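Local coordinates for hypothetical protein Atu2327 (PDB 2O8I) that probably catalyses the decarboxylation of 2-oxo-4-hydroxy-4-carboxy-5-ureidoimidazoline to allantoin in urate breakdown, at residues L33-A37 with K38-G42; P64-A67 with G68-I72; F115-V119 with K120-R124. All coordinates share one frame; numbering follows the deposited sequence.

Contact 1 of 3, residues L33-A37 with K38-G42; sequences LELTA and KAVHG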
loop_
_atom_site.group_PDB
_atom_site.type_symbol
_atom_site.label_atom_id
_atom_site.label_comp_id
_atom_site.label_asym_id
_atom_site.label_seq_id
_atom_site.Cartn_x
_atom_site.Cartn_y
_atom_site.Cartn_z
ATOM N N LEU A 33 7.032 24.444 8.836
ATOM C CA LEU A 33 7.425 24.163 7.445
ATOM C C LEU A 33 6.456 24.801 6.465
ATOM O O LEU A 33 5.268 24.846 6.713
ATOM C CB LEU A 33 7.480 22.649 7.180
ATOM C CG LEU A 33 8.533 21.830 7.957
ATOM C CD1 LEU A 33 8.383 20.399 7.676
ATOM C CD2 LEU A 33 9.953 22.273 7.586
ATOM N N GLU A 34 6.984 25.326 5.372
ATOM C CA GLU A 34 6.214 25.540 4.159
ATOM C C GLU A 34 5.691 24.142 3.704
ATOM O O GLU A 34 6.444 23.123 3.698
ATOM C CB GLU A 34 7.153 26.088 3.095
ATOM C CG GLU A 34 7.339 27.578 3.076
ATOM C CD GLU A 34 6.422 28.217 2.042
ATOM O OE1 GLU A 34 6.503 27.852 0.822
ATOM O OE2 GLU A 34 5.608 29.070 2.466
ATOM N N LEU A 35 4.411 24.072 3.337
ATOM C CA LEU A 35 3.886 22.775 2.946
ATOM C C LEU A 35 4.136 22.542 1.450
ATOM O O LEU A 35 3.251 22.736 0.591
ATOM C CB LEU A 35 2.421 22.614 3.340
ATOM C CG LEU A 35 2.136 22.582 4.837
ATOM C CD1 LEU A 35 0.658 22.637 5.063
ATOM C CD2 LEU A 35 2.763 21.410 5.510
ATOM N N THR A 36 5.379 22.172 1.170
ATOM C CA THR A 36 5.825 21.860 -0.158
ATOM C C THR A 36 6.495 20.514 -0.053
ATOM O O THR A 36 6.965 20.140 1.022
ATOM C CB THR A 36 6.844 22.900 -0.734
ATOM O OG1 THR A 36 8.069 22.844 0.004
ATOM C CG2 THR A 36 6.287 24.282 -0.726
ATOM N N ALA A 37 6.542 19.786 -1.161
ATOM C CA ALA A 37 7.252 18.535 -1.176
ATOM C C ALA A 37 8.703 18.729 -0.771
ATOM O O ALA A 37 9.162 17.965 0.037
ATOM C CB ALA A 37 7.158 17.878 -2.526
ATOM N N LYS A 38 9.420 19.744 -1.286
ATOM C CA LYS A 38 10.826 19.984 -0.894
ATOM C C LYS A 38 11.004 20.144 0.600
ATOM O O LYS A 38 11.803 19.414 1.214
ATOM C CB LYS A 38 11.418 21.196 -1.602
ATOM C CG LYS A 38 12.095 20.825 -2.942
ATOM C CD LYS A 38 12.934 22.039 -3.556
ATOM C CE LYS A 38 14.311 22.338 -2.779
ATOM N NZ LYS A 38 14.177 23.346 -1.634
ATOM N N ALA A 39 10.247 21.079 1.189
ATOM C CA ALA A 39 10.319 21.338 2.626
ATOM C C ALA A 39 9.986 20.089 3.426
ATOM O O ALA A 39 10.805 19.622 4.188
ATOM C CB ALA A 39 9.428 22.499 3.033
ATOM N N VAL A 40 8.810 19.501 3.223
ATOM C CA VAL A 40 8.384 18.378 4.072
ATOM C C VAL A 40 9.309 17.161 3.877
ATOM O O VAL A 40 9.628 16.442 4.845
ATOM C CB VAL A 40 6.906 17.991 3.833
ATOM C CG1 VAL A 40 6.527 16.801 4.660
ATOM C CG2 VAL A 40 5.974 19.156 4.123
ATOM N N HIS A 41 9.754 16.931 2.644
ATOM C CA HIS A 41 10.670 15.832 2.381
ATOM C C HIS A 41 12.004 16.022 3.095
ATOM O O HIS A 41 12.534 15.052 3.646
ATOM C CB HIS A 41 10.916 15.707 0.890
ATOM C CG HIS A 41 11.791 14.552 0.509
ATOM N ND1 HIS A 41 13.146 14.694 0.265
ATOM C CD2 HIS A 41 11.495 13.251 0.266
ATOM C CE1 HIS A 41 13.650 13.525 -0.094
ATOM N NE2 HIS A 41 12.669 12.634 -0.098
ATOM N N GLY A 42 12.552 17.254 3.075
ATOM C CA GLY A 42 13.809 17.510 3.738
ATOM C C GLY A 42 13.648 17.164 5.225
ATOM O O GLY A 42 14.538 16.535 5.830
#
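Thr-36 meets the first turn of the helix with two different oxygens. Its hydroxyl OG1 accepts from Ala-39 N at 3.0 Å, and its carbonyl O takes the N-H of Val-40 at 2.9 Å. Threonine suits the place because its short side chain can fold back on the helix start: chi1 of 67° tucks OG1 between the backbone N and the carbonyl carbon, where it faces the N-H of Ala-39, while CG2 turns to the N side. One residue on, Ala-37 O accepts from His-41 N in an ordinary helical bond.

Next to these bonds, two leucine methyls meet Val-40. The methyl CD1 of Leu-33 comes within 4.1 Å of Val-40 CA, and CD2 of Leu-35 meets Val-40 CG2 at 4.2 Å. Val-40 is also covered by Phe-11 of helix 4-11 and Leu-158 of helix 139-161. The imidazole of His-41 leads away from the loop, and its NE2 is hydrogen-bonded to Glu-151 O in helix 139-161. Leu-35, centre of an inverse gamma turn, brings the chain round to Thr-36, and the whole is a threonine N-cap opening helix 37-50.

Contact 2 of 3, residues P64-A67 with G68-I72; sequences PDLA and GKLAI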
loop_
_atom_site.group_PDB
_atom_site.type_symbol
_atom_site.label_atom_id
_atom_site.label_comp_id
_atom_site.label_asym_id
_atom_site.label_seq_id
_atom_site.Cartn_x
_atom_site.Cartn_y
_atom_site.Cartn_z
ATOM N N PRO A 64 6.153 -1.741 1.351
ATOM C CA PRO A 64 5.498 -2.755 0.520
ATOM C C PRO A 64 6.373 -3.243 -0.629
ATOM O O PRO A 64 7.219 -2.482 -1.162
ATOM C CB PRO A 64 4.276 -2.024 -0.050
ATOM C CG PRO A 64 4.579 -0.584 0.082
ATOM C CD PRO A 64 5.471 -0.430 1.279
ATOM N N ASP A 65 6.162 -4.504 -1.001
ATOM C CA ASP A 65 6.827 -5.061 -2.164
ATOM C C ASP A 65 6.173 -4.577 -3.468
ATOM O O ASP A 65 5.044 -4.058 -3.492
ATOM C CB ASP A 65 6.899 -6.591 -2.088
ATOM C CG ASP A 65 5.541 -7.235 -1.974
ATOM O OD1 ASP A 65 4.506 -6.649 -2.317
ATOM O OD2 ASP A 65 5.492 -8.377 -1.546
ATOM N N LEU A 66 6.919 -4.728 -4.543
ATOM C CA LEU A 66 6.489 -4.286 -5.823
ATOM C C LEU A 66 5.088 -4.803 -6.257
ATOM O O LEU A 66 4.209 -4.028 -6.659
ATOM C CB LEU A 66 7.573 -4.702 -6.787
ATOM C CG LEU A 66 7.586 -3.942 -8.087
ATOM C CD1 LEU A 66 7.252 -2.519 -7.869
ATOM C CD2 LEU A 66 8.980 -4.097 -8.577
ATOM N N ALA A 67 4.850 -6.096 -6.153
ATOM C CA ALA A 67 3.510 -6.637 -6.512
ATOM C C ALA A 67 2.391 -5.973 -5.743
ATOM O O ALA A 67 1.344 -5.666 -6.312
ATOM C CB ALA A 67 3.466 -8.096 -6.346
ATOM N N GLY A 68 2.615 -5.706 -4.466
ATOM C CA GLY A 68 1.662 -4.979 -3.655
ATOM C C GLY A 68 1.435 -3.565 -4.162
ATOM O O GLY A 68 0.309 -3.047 -4.068
ATOM N N LYS A 69 2.472 -2.906 -4.690
ATOM C CA LYS A 69 2.256 -1.563 -5.203
ATOM C C LYS A 69 1.448 -1.645 -6.500
ATOM O O LYS A 69 0.539 -0.837 -6.731
ATOM C CB LYS A 69 3.561 -0.797 -5.418
ATOM C CG LYS A 69 4.359 -0.535 -4.161
ATOM C CD LYS A 69 5.667 0.280 -4.442
ATOM C CE LYS A 69 6.187 0.921 -3.127
ATOM N NZ LYS A 69 7.488 1.657 -3.321
ATOM N N LEU A 70 1.782 -2.618 -7.340
ATOM C CA LEU A 70 1.106 -2.775 -8.630
ATOM C C LEU A 70 -0.381 -3.074 -8.437
ATOM O O LEU A 70 -1.240 -2.536 -9.151
ATOM C CB LEU A 70 1.797 -3.857 -9.470
ATOM C CG LEU A 70 3.222 -3.443 -9.892
ATOM C CD1 LEU A 70 3.907 -4.586 -10.558
ATOM C CD2 LEU A 70 3.192 -2.297 -10.865
ATOM N N ALA A 71 -0.682 -3.898 -7.441
ATOM C CA ALA A 71 -2.064 -4.200 -7.137
ATOM C C ALA A 71 -2.844 -2.990 -6.624
ATOM O O ALA A 71 -3.997 -2.778 -6.985
ATOM C CB ALA A 71 -2.146 -5.343 -6.160
ATOM N N ILE A 72 -2.221 -2.169 -5.802
ATOM C CA ILE A 72 -2.900 -0.940 -5.427
ATOM C C ILE A 72 -3.151 -0.025 -6.641
ATOM O O ILE A 72 -4.242 0.542 -6.766
ATOM C CB ILE A 72 -2.213 -0.227 -4.253
ATOM C CG1 ILE A 72 -2.621 -0.915 -2.941
ATOM C CG2 ILE A 72 -2.649 1.207 -4.192
ATOM C CD1 ILE A 72 -1.475 -1.201 -1.971
#
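Asp-65 caps the helix start, its OD1 accepting from Gly-68 N at 3.0 Å. The carboxylate is brought there by a chi1 of 58°, which sets CG between the backbone N and the carbonyl carbon and makes the short side chain face the first turn; Gly-68 N then meets OD1 nearly along the C-O axis. Aspartate is a natural N-cap, being short and an acceptor, and its negative charge would probably be favoured beside the positive end of the helix dipole. Gly-68 adds no side chain next to that carboxylate.

The carbonyl of Asp-65 is used as well, taking Lys-69 N at 3.1 Å, and regular helical bonds follow from Leu-70 N to Leu-66 O and from Ala-71 N to Ala-67 O.

Lys-69 runs almost fully extended beyond CG. Its side chain and that of Pro-64 cross at about a right angle, touching where Lys-69 CE lies 3.9 Å from Pro-64 CG. Proline, with no N-H to donate, fits the loop just before the helix and offers the apolar CG of its puckered ring to CE of Lys-69. The extension carries NZ to His-63 NE2, a hydrogen bond, and to Glu-75 of the second subunit, a salt bridge. Leu-66 and Leu-70 stand one turn apart, with CG of the first 4.5 Å from CD1 of the second.

Helix 66-74 lies against helix 94-111, where Ala-67 touches Thr-101 and Leu-70 touches Phe-100, while Ala-71 and Ile-72 pack on Met-161 and Arg-157 of the second subunit.

Contact 3 of 3, residues F115-V119 with K120-R124; sequences FIIAV and KGLNR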
loop_
_atom_site.group_PDB
_atom_site.type_symbol
_atom_site.label_atom_id
_atom_site.label_comp_id
_atom_site.label_asym_id
_atom_site.label_seq_id
_atom_site.Cartn_x
_atom_site.Cartn_y
_atom_site.Cartn_z
ATOM N N PHE A 115 12.418 -5.968 -1.855
ATOM C CA PHE A 115 13.107 -5.265 -2.912
ATOM C C PHE A 115 12.401 -3.927 -3.086
ATOM O O PHE A 115 11.214 -3.856 -3.425
ATOM C CB PHE A 115 13.046 -6.092 -4.185
ATOM C CG PHE A 115 13.711 -5.444 -5.356
ATOM C CD1 PHE A 115 15.073 -5.206 -5.347
ATOM C CD2 PHE A 115 12.959 -5.084 -6.491
ATOM C CE1 PHE A 115 15.703 -4.590 -6.427
ATOM C CE2 PHE A 115 13.576 -4.492 -7.603
ATOM C CZ PHE A 115 14.960 -4.216 -7.563
ATOM N N ILE A 116 13.123 -2.854 -2.801
ATOM C CA ILE A 116 12.528 -1.541 -2.778
ATOM C C ILE A 116 13.125 -0.734 -3.939
ATOM O O ILE A 116 14.374 -0.646 -4.120
ATOM C CB ILE A 116 12.838 -0.860 -1.469
ATOM C CG1 ILE A 116 12.169 -1.593 -0.314
ATOM C CG2 ILE A 116 12.421 0.632 -1.510
ATOM C CD1 ILE A 116 12.741 -1.165 1.078
ATOM N N ILE A 117 12.231 -0.166 -4.745
ATOM C CA ILE A 117 12.683 0.570 -5.900
ATOM C C ILE A 117 11.663 1.631 -6.295
ATOM O O ILE A 117 10.478 1.341 -6.376
ATOM C CB ILE A 117 13.038 -0.398 -7.080
ATOM C CG1 ILE A 117 13.761 0.382 -8.184
ATOM C CG2 ILE A 117 11.817 -1.232 -7.553
ATOM C CD1 ILE A 117 14.091 -0.470 -9.372
ATOM N N ALA A 118 12.122 2.872 -6.477
ATOM C CA ALA A 118 11.279 3.923 -7.051
ATOM C C ALA A 118 11.036 3.560 -8.516
ATOM O O ALA A 118 11.964 3.208 -9.248
ATOM C CB ALA A 118 11.950 5.251 -6.957
ATOM N N VAL A 119 9.792 3.681 -8.935
ATOM C CA VAL A 119 9.326 3.044 -10.136
ATOM C C VAL A 119 8.772 4.060 -11.163
ATOM O O VAL A 119 8.528 3.693 -12.326
ATOM C CB VAL A 119 8.287 1.982 -9.678
ATOM C CG1 VAL A 119 6.987 2.042 -10.452
ATOM C CG2 VAL A 119 8.921 0.608 -9.562
ATOM N N LYS A 120 8.596 5.326 -10.759
ATOM C CA LYS A 120 8.142 6.370 -11.684
ATOM C C LYS A 120 9.016 6.371 -12.938
ATOM O O LYS A 120 10.240 6.427 -12.849
ATOM C CB LYS A 120 8.087 7.774 -11.034
ATOM C CG LYS A 120 7.765 8.897 -12.032
ATOM C CD LYS A 120 7.006 10.156 -11.486
ATOM C CE LYS A 120 5.653 9.863 -10.759
ATOM N NZ LYS A 120 4.703 8.987 -11.536
ATOM N N GLY A 121 8.376 6.289 -14.105
ATOM C CA GLY A 121 9.089 6.304 -15.379
ATOM C C GLY A 121 9.813 5.009 -15.772
ATOM O O GLY A 121 10.536 4.987 -16.743
ATOM N N LEU A 122 9.629 3.932 -15.026
ATOM C CA LEU A 122 10.425 2.739 -15.230
ATOM C C LEU A 122 9.554 1.701 -15.927
ATOM O O LEU A 122 8.356 1.560 -15.626
ATOM C CB LEU A 122 10.967 2.195 -13.883
ATOM C CG LEU A 122 12.432 2.494 -13.462
ATOM C CD1 LEU A 122 12.930 3.946 -13.609
ATOM C CD2 LEU A 122 12.746 1.995 -12.102
ATOM N N ASN A 123 10.157 0.972 -16.850
ATOM C CA ASN A 123 9.447 -0.114 -17.471
ATOM C C ASN A 123 9.870 -1.435 -16.812
ATOM O O ASN A 123 10.745 -1.472 -15.936
ATOM C CB ASN A 123 9.692 -0.102 -18.999
ATOM C CG ASN A 123 11.160 -0.288 -19.350
ATOM O OD1 ASN A 123 11.820 -1.210 -18.838
ATOM N ND2 ASN A 123 11.683 0.572 -20.213
ATOM N N ARG A 124 9.263 -2.521 -17.255
ATOM C CA ARG A 124 9.579 -3.853 -16.755
ATOM C C ARG A 124 11.055 -4.209 -16.850
ATOM O O ARG A 124 11.611 -4.732 -15.896
ATOM C CB ARG A 124 8.748 -4.887 -17.512
ATOM C CG ARG A 124 8.968 -6.294 -17.004
ATOM C CD ARG A 124 8.113 -7.276 -17.767
ATOM N NE ARG A 124 8.363 -7.239 -19.206
ATOM C CZ ARG A 124 9.189 -8.064 -19.842
ATOM N NH1 ARG A 124 9.876 -8.994 -19.160
ATOM N NH2 ARG A 124 9.331 -7.952 -21.155
#
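Val-119 and Leu-122 close a type II beta turn, in which Leu-122 N donates to Val-119 O at 2.9 Å, the donor standing above the carbonyl plane, 38° out of it. Gly-121, at the third position, has a phi of 76°, a value that glycine adopts readily and that this turn type needs there. At the second position, the CA–CB bond of Lys-120 points away from 115-119, and this partly exposed residue packs on Gly-74 of the second subunit.

The side chains meet on one side of the bend. Leu-122 folds back over the chain it has just left, with CD2 lying beside Ala-118 O. The same methyl reaches CD1 of Ile-117 at 3.9 Å, the two branched chains crossing obliquely. In Ile-117, CG1 lies anti to the backbone N (chi1 -169°) and chi2 is also extended, so the extended branch carries CD1 to Leu-122 CD2.

Ile-117 and Val-119 are buried against helix 124-135, touching Ala-130 and Ile-127 respectively, and Val-119 also packs on Leu-76 of the second subunit. Beyond the turn, Asn-123 caps a backbone N just past Arg-124, while Asp-126 OD2 accepts from Asn-123 N, as in a capping box. The arrangement is thus a beta turn leading directly into the N-cap of helix 124-135.

In the fold
Along the chain the three contacts follow in series, each at or just ahead of the start of a helix: 37-50, 66-74 and 124-135, in an all-helical fold. Contact 1 stands apart, with its centre about 26 Å from that of contact 2, on the opposite side of the chain's centre, and about 23 Å from that of contact 3. Contacts 2 and 3 are neighbours, with centres about 11 Å apart; they join where Leu-66 CD1 packs on Val-119 CG2 at 3.9 Å. Both touch the second subunit, whereas contact 1 does not. Contacts 1 and 3 each lean on helix 139-161, which links the remote helix start to the dimer-facing region.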